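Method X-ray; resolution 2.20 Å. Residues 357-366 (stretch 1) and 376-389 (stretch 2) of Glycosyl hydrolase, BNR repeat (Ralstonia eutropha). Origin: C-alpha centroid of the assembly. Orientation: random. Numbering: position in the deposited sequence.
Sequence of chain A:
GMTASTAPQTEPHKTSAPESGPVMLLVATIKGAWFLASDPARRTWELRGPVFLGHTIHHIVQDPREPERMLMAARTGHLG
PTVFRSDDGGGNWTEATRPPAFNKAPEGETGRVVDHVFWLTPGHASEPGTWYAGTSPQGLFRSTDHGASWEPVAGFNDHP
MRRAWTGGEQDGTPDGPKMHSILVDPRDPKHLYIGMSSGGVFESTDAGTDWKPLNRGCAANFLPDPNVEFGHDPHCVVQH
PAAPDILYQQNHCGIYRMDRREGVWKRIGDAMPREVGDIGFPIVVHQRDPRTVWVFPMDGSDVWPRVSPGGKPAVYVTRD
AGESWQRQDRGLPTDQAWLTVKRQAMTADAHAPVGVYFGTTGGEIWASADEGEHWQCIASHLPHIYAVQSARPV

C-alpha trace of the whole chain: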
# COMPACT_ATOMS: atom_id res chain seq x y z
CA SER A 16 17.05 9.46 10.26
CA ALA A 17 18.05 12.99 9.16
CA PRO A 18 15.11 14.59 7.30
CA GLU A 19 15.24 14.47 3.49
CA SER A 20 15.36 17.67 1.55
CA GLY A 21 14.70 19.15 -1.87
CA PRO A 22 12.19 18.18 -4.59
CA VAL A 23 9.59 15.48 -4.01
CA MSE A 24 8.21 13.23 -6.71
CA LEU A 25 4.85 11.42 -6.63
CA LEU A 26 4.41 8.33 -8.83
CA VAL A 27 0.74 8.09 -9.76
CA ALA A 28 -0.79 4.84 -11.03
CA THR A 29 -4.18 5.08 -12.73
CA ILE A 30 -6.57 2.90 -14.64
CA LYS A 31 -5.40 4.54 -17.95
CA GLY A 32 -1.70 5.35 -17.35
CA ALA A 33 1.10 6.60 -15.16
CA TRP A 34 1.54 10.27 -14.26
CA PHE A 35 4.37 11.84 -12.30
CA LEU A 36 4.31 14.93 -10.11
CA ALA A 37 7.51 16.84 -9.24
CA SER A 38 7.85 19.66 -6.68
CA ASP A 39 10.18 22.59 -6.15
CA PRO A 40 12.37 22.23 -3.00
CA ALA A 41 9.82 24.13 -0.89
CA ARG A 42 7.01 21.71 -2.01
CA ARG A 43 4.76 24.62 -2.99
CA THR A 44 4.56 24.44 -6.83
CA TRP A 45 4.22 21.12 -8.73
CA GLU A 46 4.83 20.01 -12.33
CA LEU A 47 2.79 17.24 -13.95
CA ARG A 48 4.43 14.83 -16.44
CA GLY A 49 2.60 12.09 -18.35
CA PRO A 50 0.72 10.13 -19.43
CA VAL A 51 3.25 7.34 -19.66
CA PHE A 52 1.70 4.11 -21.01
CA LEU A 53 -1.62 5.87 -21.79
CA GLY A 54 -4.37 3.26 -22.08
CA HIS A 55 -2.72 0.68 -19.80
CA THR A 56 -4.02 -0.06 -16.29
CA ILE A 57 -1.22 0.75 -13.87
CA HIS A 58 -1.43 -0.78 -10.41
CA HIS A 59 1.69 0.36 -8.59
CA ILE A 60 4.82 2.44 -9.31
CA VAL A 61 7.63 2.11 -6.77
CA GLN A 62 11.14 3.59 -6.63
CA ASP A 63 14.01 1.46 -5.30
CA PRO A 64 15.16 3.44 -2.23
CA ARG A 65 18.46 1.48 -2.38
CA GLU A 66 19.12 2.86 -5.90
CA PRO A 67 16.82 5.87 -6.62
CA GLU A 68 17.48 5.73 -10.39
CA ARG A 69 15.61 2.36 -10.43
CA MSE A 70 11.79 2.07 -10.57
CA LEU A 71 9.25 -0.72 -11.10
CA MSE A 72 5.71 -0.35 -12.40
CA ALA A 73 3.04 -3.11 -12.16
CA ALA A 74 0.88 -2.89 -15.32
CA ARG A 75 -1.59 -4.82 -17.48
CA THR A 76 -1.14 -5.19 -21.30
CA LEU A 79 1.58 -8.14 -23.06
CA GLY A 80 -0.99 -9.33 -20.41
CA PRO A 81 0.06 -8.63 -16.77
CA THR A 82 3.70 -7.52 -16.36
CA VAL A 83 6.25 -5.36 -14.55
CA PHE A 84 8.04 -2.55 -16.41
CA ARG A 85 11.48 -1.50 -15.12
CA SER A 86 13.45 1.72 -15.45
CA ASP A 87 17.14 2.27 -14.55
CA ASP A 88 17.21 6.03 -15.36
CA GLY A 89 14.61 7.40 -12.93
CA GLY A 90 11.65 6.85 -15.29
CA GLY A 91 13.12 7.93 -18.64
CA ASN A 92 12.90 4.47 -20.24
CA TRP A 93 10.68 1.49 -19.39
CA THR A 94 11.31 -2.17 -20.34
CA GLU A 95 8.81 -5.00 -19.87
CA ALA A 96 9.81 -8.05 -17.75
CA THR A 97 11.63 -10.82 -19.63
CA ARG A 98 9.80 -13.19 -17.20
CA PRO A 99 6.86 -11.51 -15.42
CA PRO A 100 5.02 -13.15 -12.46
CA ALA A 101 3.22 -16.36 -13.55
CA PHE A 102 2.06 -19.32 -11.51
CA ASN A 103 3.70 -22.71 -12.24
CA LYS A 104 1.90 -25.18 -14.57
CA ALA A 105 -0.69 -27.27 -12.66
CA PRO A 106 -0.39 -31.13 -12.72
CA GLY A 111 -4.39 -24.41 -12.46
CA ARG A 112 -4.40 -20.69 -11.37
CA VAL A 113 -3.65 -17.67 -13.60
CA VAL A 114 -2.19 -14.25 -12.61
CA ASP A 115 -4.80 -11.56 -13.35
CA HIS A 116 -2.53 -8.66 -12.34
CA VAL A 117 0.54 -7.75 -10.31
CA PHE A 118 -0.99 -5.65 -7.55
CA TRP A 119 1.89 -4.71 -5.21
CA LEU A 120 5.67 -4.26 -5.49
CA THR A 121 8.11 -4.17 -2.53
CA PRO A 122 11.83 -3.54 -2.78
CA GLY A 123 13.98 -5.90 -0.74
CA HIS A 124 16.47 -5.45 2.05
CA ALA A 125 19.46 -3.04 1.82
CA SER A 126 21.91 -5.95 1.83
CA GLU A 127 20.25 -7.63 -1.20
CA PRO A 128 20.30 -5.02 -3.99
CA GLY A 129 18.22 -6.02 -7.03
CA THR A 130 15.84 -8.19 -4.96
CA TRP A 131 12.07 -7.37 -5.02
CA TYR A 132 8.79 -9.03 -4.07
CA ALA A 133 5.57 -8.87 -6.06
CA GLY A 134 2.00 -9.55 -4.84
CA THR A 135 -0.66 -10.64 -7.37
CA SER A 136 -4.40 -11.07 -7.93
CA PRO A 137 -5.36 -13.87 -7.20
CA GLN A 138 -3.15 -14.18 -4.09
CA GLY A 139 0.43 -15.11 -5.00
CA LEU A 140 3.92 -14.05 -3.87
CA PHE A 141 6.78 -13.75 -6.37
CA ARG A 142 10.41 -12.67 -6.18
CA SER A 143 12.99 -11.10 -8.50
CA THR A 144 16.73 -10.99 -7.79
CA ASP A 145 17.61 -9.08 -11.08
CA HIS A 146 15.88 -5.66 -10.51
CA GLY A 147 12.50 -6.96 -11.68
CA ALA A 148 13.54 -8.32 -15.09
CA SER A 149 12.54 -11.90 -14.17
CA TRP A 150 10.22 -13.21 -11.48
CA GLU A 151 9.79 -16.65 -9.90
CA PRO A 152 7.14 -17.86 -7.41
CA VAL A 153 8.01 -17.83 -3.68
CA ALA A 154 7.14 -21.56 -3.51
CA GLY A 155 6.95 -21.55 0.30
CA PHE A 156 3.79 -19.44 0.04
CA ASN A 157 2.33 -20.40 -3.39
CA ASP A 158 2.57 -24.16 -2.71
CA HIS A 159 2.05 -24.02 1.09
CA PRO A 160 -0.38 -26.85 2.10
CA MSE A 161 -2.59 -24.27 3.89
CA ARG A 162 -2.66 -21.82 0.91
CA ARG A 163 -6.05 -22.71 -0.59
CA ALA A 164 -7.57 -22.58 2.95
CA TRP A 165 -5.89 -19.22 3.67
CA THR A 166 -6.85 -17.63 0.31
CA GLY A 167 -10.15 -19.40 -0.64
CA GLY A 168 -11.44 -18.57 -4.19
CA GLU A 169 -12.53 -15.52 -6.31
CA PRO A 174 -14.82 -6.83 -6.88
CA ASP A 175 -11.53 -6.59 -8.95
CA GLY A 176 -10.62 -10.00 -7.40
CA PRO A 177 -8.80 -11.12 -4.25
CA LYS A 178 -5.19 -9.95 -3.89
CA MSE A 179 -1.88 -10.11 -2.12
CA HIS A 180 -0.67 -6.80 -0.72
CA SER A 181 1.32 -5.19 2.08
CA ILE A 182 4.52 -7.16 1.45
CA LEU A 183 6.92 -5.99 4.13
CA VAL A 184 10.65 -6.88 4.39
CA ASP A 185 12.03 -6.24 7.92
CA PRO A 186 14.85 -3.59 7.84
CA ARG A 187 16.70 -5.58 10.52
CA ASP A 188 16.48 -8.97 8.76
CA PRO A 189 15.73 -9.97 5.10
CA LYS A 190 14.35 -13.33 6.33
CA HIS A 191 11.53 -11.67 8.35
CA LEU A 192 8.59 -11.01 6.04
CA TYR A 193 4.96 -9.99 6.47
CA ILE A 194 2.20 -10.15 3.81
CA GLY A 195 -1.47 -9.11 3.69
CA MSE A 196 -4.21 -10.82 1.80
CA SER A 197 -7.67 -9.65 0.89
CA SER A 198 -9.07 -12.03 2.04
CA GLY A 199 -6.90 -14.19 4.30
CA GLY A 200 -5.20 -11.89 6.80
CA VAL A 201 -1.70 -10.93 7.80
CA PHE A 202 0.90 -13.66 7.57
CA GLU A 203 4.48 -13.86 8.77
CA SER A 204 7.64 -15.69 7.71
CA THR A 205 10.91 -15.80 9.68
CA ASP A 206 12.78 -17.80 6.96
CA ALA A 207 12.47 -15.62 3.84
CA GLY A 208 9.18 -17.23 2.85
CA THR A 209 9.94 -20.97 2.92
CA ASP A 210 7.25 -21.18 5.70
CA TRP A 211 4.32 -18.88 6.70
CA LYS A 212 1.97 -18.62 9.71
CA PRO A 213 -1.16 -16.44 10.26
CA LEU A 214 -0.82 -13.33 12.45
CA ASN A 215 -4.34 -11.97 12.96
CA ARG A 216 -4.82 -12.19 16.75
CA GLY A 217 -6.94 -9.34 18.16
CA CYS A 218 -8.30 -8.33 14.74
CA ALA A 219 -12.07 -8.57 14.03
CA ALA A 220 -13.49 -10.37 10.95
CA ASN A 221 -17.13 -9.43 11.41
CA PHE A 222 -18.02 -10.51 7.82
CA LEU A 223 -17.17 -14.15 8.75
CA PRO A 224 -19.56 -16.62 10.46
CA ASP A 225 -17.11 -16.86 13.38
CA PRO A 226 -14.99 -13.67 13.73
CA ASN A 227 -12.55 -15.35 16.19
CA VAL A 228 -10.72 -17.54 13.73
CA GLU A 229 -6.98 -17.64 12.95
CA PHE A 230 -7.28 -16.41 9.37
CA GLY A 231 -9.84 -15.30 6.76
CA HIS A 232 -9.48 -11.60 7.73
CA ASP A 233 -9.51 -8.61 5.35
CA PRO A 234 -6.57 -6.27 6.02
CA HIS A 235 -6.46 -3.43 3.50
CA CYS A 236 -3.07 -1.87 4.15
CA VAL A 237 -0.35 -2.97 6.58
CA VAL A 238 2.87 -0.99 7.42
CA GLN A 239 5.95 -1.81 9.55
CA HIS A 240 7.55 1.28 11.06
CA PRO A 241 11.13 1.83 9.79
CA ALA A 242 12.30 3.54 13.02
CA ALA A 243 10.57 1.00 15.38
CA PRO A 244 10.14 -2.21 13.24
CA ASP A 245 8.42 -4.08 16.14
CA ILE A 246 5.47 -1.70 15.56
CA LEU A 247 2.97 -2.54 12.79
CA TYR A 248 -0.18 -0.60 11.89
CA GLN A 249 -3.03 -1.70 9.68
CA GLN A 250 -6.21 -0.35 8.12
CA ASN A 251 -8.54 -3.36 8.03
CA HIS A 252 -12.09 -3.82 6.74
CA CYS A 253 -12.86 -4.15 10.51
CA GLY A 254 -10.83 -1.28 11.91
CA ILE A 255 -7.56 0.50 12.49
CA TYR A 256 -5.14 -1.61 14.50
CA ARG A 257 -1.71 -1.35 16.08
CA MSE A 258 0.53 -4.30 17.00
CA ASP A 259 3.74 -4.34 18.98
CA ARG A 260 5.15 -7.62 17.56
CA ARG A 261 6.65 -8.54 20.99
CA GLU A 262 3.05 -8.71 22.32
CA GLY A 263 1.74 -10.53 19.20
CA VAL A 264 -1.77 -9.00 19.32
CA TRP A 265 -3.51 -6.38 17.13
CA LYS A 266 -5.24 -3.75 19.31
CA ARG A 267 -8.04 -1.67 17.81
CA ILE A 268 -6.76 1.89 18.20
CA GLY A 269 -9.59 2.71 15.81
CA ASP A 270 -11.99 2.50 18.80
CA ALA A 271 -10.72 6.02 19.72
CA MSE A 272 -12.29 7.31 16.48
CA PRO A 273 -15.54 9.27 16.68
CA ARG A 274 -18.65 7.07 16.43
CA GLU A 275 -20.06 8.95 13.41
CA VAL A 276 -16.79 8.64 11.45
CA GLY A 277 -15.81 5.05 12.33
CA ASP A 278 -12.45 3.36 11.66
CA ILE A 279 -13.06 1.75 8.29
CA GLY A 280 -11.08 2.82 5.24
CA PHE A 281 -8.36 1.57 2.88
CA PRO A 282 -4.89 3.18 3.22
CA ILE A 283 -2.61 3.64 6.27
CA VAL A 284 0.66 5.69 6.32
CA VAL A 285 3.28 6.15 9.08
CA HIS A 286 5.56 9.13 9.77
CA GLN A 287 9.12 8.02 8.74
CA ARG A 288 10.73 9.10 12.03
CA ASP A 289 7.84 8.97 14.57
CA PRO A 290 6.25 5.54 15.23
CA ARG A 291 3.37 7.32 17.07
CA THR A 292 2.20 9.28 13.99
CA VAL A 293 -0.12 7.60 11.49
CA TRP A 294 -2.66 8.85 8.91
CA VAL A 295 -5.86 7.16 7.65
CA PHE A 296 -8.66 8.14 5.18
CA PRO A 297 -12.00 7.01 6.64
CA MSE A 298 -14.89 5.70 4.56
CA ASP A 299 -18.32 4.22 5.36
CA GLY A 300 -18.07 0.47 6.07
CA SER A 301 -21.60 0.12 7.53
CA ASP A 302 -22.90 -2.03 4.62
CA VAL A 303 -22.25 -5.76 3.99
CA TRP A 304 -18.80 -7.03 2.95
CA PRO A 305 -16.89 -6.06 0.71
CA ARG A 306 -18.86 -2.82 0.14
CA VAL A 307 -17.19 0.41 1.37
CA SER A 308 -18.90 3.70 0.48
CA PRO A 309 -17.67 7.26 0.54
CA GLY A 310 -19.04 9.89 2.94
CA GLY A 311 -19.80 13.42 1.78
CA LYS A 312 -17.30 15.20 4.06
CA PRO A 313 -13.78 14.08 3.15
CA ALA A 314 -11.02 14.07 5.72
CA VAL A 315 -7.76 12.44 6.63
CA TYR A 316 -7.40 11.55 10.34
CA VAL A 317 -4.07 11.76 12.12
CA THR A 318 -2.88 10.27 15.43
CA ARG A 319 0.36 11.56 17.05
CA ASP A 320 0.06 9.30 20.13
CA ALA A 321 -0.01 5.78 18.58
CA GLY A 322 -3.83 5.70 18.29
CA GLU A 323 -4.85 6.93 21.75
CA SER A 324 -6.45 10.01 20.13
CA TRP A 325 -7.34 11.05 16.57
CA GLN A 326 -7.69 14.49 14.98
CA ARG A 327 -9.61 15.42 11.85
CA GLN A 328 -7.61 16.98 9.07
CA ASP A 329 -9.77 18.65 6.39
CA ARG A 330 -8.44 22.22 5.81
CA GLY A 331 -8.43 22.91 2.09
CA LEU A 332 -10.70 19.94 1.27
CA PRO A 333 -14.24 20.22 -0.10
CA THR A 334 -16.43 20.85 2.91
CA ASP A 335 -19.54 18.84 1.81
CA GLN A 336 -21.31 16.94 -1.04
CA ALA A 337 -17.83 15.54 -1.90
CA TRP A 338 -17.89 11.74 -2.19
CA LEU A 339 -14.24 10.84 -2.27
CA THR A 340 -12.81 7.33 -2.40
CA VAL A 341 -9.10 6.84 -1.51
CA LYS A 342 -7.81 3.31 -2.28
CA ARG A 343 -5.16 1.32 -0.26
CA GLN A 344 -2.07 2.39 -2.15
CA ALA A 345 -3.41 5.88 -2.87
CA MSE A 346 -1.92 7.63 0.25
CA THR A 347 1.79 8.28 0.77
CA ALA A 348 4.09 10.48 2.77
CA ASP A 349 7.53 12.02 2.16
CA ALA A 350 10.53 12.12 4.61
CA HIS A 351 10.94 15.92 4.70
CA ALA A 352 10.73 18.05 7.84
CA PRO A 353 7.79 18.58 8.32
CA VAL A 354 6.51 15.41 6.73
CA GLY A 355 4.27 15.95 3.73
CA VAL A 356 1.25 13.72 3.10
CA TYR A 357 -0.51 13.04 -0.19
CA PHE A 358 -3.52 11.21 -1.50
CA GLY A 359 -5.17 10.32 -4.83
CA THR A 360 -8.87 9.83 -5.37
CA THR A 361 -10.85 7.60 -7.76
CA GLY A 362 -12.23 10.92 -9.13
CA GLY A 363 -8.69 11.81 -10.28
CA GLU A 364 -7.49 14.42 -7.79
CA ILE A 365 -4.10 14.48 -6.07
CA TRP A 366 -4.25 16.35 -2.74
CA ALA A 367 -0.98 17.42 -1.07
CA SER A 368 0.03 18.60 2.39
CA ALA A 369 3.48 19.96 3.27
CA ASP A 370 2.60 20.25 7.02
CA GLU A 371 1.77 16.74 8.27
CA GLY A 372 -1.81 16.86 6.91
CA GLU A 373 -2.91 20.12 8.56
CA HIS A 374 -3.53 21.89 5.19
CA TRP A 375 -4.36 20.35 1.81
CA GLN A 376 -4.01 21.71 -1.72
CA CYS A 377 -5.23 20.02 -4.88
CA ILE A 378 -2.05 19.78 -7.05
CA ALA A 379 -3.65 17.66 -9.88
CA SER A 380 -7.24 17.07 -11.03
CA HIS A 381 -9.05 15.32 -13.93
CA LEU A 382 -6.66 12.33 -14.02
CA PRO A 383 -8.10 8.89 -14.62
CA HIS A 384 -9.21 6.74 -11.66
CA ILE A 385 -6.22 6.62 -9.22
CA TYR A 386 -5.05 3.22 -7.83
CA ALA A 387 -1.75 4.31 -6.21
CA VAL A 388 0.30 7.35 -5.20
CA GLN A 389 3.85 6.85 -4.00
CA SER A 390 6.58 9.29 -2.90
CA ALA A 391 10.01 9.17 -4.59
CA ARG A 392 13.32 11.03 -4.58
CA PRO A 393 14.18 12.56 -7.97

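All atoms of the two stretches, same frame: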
# COMPACT_ATOMS: atom_id res chain seq x y z
N TYR A 357 0.12 12.91 1.11
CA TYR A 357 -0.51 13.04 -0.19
C TYR A 357 -1.53 11.98 -0.39
O TYR A 357 -1.37 10.88 0.12
CB TYR A 357 0.57 12.83 -1.28
CG TYR A 357 1.82 13.67 -1.08
CD1 TYR A 357 1.90 14.96 -1.61
CD2 TYR A 357 2.89 13.21 -0.30
CE1 TYR A 357 3.04 15.76 -1.39
CE2 TYR A 357 4.00 14.01 -0.08
CZ TYR A 357 4.08 15.28 -0.64
OH TYR A 357 5.19 16.09 -0.44
N PHE A 358 -2.59 12.27 -1.13
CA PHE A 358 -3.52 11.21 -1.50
C PHE A 358 -4.15 11.43 -2.88
O PHE A 358 -4.26 12.56 -3.34
CB PHE A 358 -4.58 10.93 -0.42
CG PHE A 358 -5.60 12.05 -0.19
CD1 PHE A 358 -6.76 12.13 -0.96
CD2 PHE A 358 -5.43 12.95 0.84
CE1 PHE A 358 -7.70 13.12 -0.74
CE2 PHE A 358 -6.37 13.98 1.05
CZ PHE A 358 -7.51 14.04 0.27
N GLY A 359 -4.57 10.32 -3.49
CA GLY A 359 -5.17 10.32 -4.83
C GLY A 359 -6.53 9.69 -4.75
O GLY A 359 -6.69 8.64 -4.14
N THR A 360 -7.50 10.29 -5.42
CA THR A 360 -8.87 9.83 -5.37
C THR A 360 -9.26 9.10 -6.67
O THR A 360 -8.61 9.25 -7.69
CB THR A 360 -9.84 10.99 -5.13
OG1 THR A 360 -9.91 11.78 -6.30
CG2 THR A 360 -9.42 11.86 -3.92
N THR A 361 -10.33 8.30 -6.59
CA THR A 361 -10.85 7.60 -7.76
C THR A 361 -11.44 8.62 -8.76
O THR A 361 -11.59 8.30 -9.93
CB THR A 361 -11.89 6.57 -7.36
OG1 THR A 361 -13.00 7.23 -6.71
CG2 THR A 361 -11.24 5.47 -6.44
N GLY A 362 -11.78 9.82 -8.29
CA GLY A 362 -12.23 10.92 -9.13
C GLY A 362 -11.10 11.66 -9.84
O GLY A 362 -11.37 12.62 -10.56
N GLY A 363 -9.84 11.26 -9.59
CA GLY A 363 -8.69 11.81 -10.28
C GLY A 363 -7.99 13.03 -9.75
O GLY A 363 -7.32 13.71 -10.51
N GLU A 364 -8.13 13.30 -8.46
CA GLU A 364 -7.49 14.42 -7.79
C GLU A 364 -6.31 13.93 -6.97
O GLU A 364 -6.38 12.85 -6.40
CB GLU A 364 -8.47 15.13 -6.88
CG GLU A 364 -9.55 15.95 -7.60
CD GLU A 364 -10.56 16.59 -6.65
OE1 GLU A 364 -10.90 15.99 -5.62
OE2 GLU A 364 -11.06 17.67 -6.94
N ILE A 365 -5.24 14.71 -6.93
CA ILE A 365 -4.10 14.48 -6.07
C ILE A 365 -4.10 15.65 -5.12
O ILE A 365 -4.02 16.80 -5.59
CB ILE A 365 -2.74 14.44 -6.76
CG1 ILE A 365 -2.66 13.25 -7.73
CG2 ILE A 365 -1.67 14.27 -5.68
CD1 ILE A 365 -2.39 11.90 -7.04
N TRP A 366 -4.27 15.35 -3.82
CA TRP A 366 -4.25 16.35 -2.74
C TRP A 366 -2.93 16.25 -2.00
O TRP A 366 -2.48 15.14 -1.74
CB TRP A 366 -5.41 16.16 -1.79
CG TRP A 366 -6.72 16.48 -2.46
CD1 TRP A 366 -7.47 15.64 -3.20
CD2 TRP A 366 -7.43 17.72 -2.42
NE1 TRP A 366 -8.61 16.26 -3.62
CE2 TRP A 366 -8.62 17.54 -3.15
CE3 TRP A 366 -7.17 18.96 -1.83
CZ2 TRP A 366 -9.55 18.60 -3.35
CZ3 TRP A 366 -8.10 19.98 -1.99
CH2 TRP A 366 -9.28 19.80 -2.74
N GLN A 376 -3.94 20.96 -0.48
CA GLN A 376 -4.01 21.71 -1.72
C GLN A 376 -4.15 20.68 -2.83
O GLN A 376 -3.40 19.70 -2.88
CB GLN A 376 -2.73 22.51 -1.91
CG GLN A 376 -2.60 23.35 -3.19
CD GLN A 376 -3.44 24.63 -3.22
OE1 GLN A 376 -3.49 25.39 -2.23
NE2 GLN A 376 -4.06 24.91 -4.39
N CYS A 377 -5.12 20.87 -3.71
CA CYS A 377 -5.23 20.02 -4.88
C CYS A 377 -4.14 20.43 -5.89
O CYS A 377 -4.18 21.51 -6.45
CB CYS A 377 -6.62 20.12 -5.51
SG CYS A 377 -6.81 18.93 -6.86
N ILE A 378 -3.18 19.55 -6.12
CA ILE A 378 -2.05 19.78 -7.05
C ILE A 378 -2.23 19.11 -8.43
O ILE A 378 -1.42 19.29 -9.31
CB ILE A 378 -0.70 19.40 -6.40
CG1 ILE A 378 -0.63 17.91 -6.02
CG2 ILE A 378 -0.44 20.31 -5.15
CD1 ILE A 378 0.73 17.44 -5.65
N ALA A 379 -3.27 18.29 -8.58
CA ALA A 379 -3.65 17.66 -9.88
C ALA A 379 -5.11 17.26 -9.81
O ALA A 379 -5.56 16.79 -8.78
CB ALA A 379 -2.81 16.45 -10.19
N SER A 380 -5.85 17.47 -10.90
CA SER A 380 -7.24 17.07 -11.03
C SER A 380 -7.48 16.52 -12.46
O SER A 380 -6.63 16.62 -13.35
CB SER A 380 -8.20 18.24 -10.74
OG SER A 380 -8.10 19.21 -11.75
N HIS A 381 -8.64 15.91 -12.64
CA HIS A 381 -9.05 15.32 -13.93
C HIS A 381 -8.11 14.23 -14.51
O HIS A 381 -8.01 14.06 -15.73
CB HIS A 381 -9.33 16.43 -14.94
CG HIS A 381 -10.39 17.38 -14.49
ND1 HIS A 381 -10.11 18.67 -14.12
CD2 HIS A 381 -11.72 17.24 -14.40
CE1 HIS A 381 -11.24 19.28 -13.81
NE2 HIS A 381 -12.23 18.44 -13.98
N LEU A 382 -7.45 13.48 -13.63
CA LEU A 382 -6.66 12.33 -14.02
C LEU A 382 -7.63 11.16 -14.04
O LEU A 382 -8.74 11.28 -13.48
CB LEU A 382 -5.54 12.01 -13.05
CG LEU A 382 -4.42 13.05 -12.98
CD1 LEU A 382 -3.46 12.60 -11.93
CD2 LEU A 382 -3.73 13.21 -14.35
N PRO A 383 -7.24 10.06 -14.71
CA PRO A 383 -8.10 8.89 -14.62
C PRO A 383 -8.09 8.32 -13.22
O PRO A 383 -7.25 8.69 -12.41
CB PRO A 383 -7.44 7.93 -15.61
CG PRO A 383 -6.69 8.84 -16.57
CD PRO A 383 -6.11 9.82 -15.64
N HIS A 384 -9.05 7.46 -12.94
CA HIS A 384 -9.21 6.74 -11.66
C HIS A 384 -7.86 6.32 -11.04
O HIS A 384 -7.17 5.48 -11.60
CB HIS A 384 -10.10 5.52 -11.97
CG HIS A 384 -10.42 4.61 -10.82
ND1 HIS A 384 -11.71 4.45 -10.35
CD2 HIS A 384 -9.64 3.79 -10.08
CE1 HIS A 384 -11.70 3.58 -9.35
NE2 HIS A 384 -10.46 3.17 -9.16
N ILE A 385 -7.51 6.88 -9.88
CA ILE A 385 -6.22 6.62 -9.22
C ILE A 385 -6.22 5.37 -8.30
O ILE A 385 -7.02 5.26 -7.35
CB ILE A 385 -5.72 7.88 -8.44
CG1 ILE A 385 -5.55 9.09 -9.38
CG2 ILE A 385 -4.41 7.59 -7.71
CD1 ILE A 385 -5.54 10.54 -8.65
N TYR A 386 -5.31 4.46 -8.60
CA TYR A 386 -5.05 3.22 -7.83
C TYR A 386 -3.96 3.44 -6.75
O TYR A 386 -4.15 3.03 -5.61
CB TYR A 386 -4.62 2.04 -8.72
CG TYR A 386 -5.71 1.41 -9.55
CD1 TYR A 386 -6.81 0.82 -8.94
CD2 TYR A 386 -5.64 1.34 -10.93
CE1 TYR A 386 -7.83 0.23 -9.69
CE2 TYR A 386 -6.67 0.73 -11.68
CZ TYR A 386 -7.76 0.19 -11.05
OH TYR A 386 -8.80 -0.43 -11.73
N ALA A 387 -2.88 4.13 -7.11
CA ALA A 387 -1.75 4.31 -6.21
C ALA A 387 -1.03 5.64 -6.37
O ALA A 387 -0.94 6.17 -7.47
CB ALA A 387 -0.73 3.17 -6.43
N VAL A 388 -0.49 6.13 -5.25
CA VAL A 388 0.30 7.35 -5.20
C VAL A 388 1.43 6.97 -4.27
O VAL A 388 1.18 6.44 -3.20
CB VAL A 388 -0.46 8.57 -4.68
CG1 VAL A 388 0.45 9.79 -4.68
CG2 VAL A 388 -1.72 8.83 -5.52
N GLN A 389 2.66 7.20 -4.71
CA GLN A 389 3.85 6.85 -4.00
C GLN A 389 4.90 7.97 -4.06
O GLN A 389 5.18 8.50 -5.12
CB GLN A 389 4.39 5.59 -4.66
CG GLN A 389 5.60 4.97 -4.05
CD GLN A 389 5.35 4.30 -2.72
OE1 GLN A 389 4.47 3.45 -2.59
NE2 GLN A 389 6.17 4.63 -1.73
O HOH W 1 -7.77 6.22 -4.84
O HOH W 2 -13.79 6.33 -10.76

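Residues 357-366 form a hairpin whose type I turn, Thr360 to Gly363, leads into a strand that pairs antiparallel with 376-379. Ile365 N donates to Ala379 O (2.8 Å), while Ile365 O accepts from Ile378 N (2.9 Å) and, weakly, from Ala379 N (3.4 Å). This shared carbonyl marks a beta bulge, after which Trp366 pairs with Cys377. Leu382 N donates to Gly363 O (3.1 Å).

Gly363, at phi 88°, suits glycine alone: a CB would jam against the preceding carbonyl and lie 2.0 Å from Leu382 O. Gly359 likewise leaves room for Ile385 and Val388, whose CG2 atoms would each lie 2.7 Å from a CB there.

Ile365 is the apolar hub. With chi1 and chi2 both m, Ile365 CD1 lies 3.5 Å from Val388 CG2 and 3.8 Å from Ile385 CD1, while Ile365 CB meets Ala379 CB at 4.0 Å.

Trp366, chi1 m, lays its six-membered ring under Cys377, whose t rotamer sets SG over the same face; Trp366 CZ3 is 3.8 Å from Cys377 CB. Trp366 NE1 donates to Glu364 OE1 (3.1 Å), satisfying the indole.

At the turn, Thr360, chi1 p, accepts at OG1 from Glu364 N (3.2 Å). Thr361, also p, packs CG2 over the ring of His384, chi1 t, with Thr361 CG2 3.5 Å from His384 CE1, and a water bridges Thr361 O and His384 ND1.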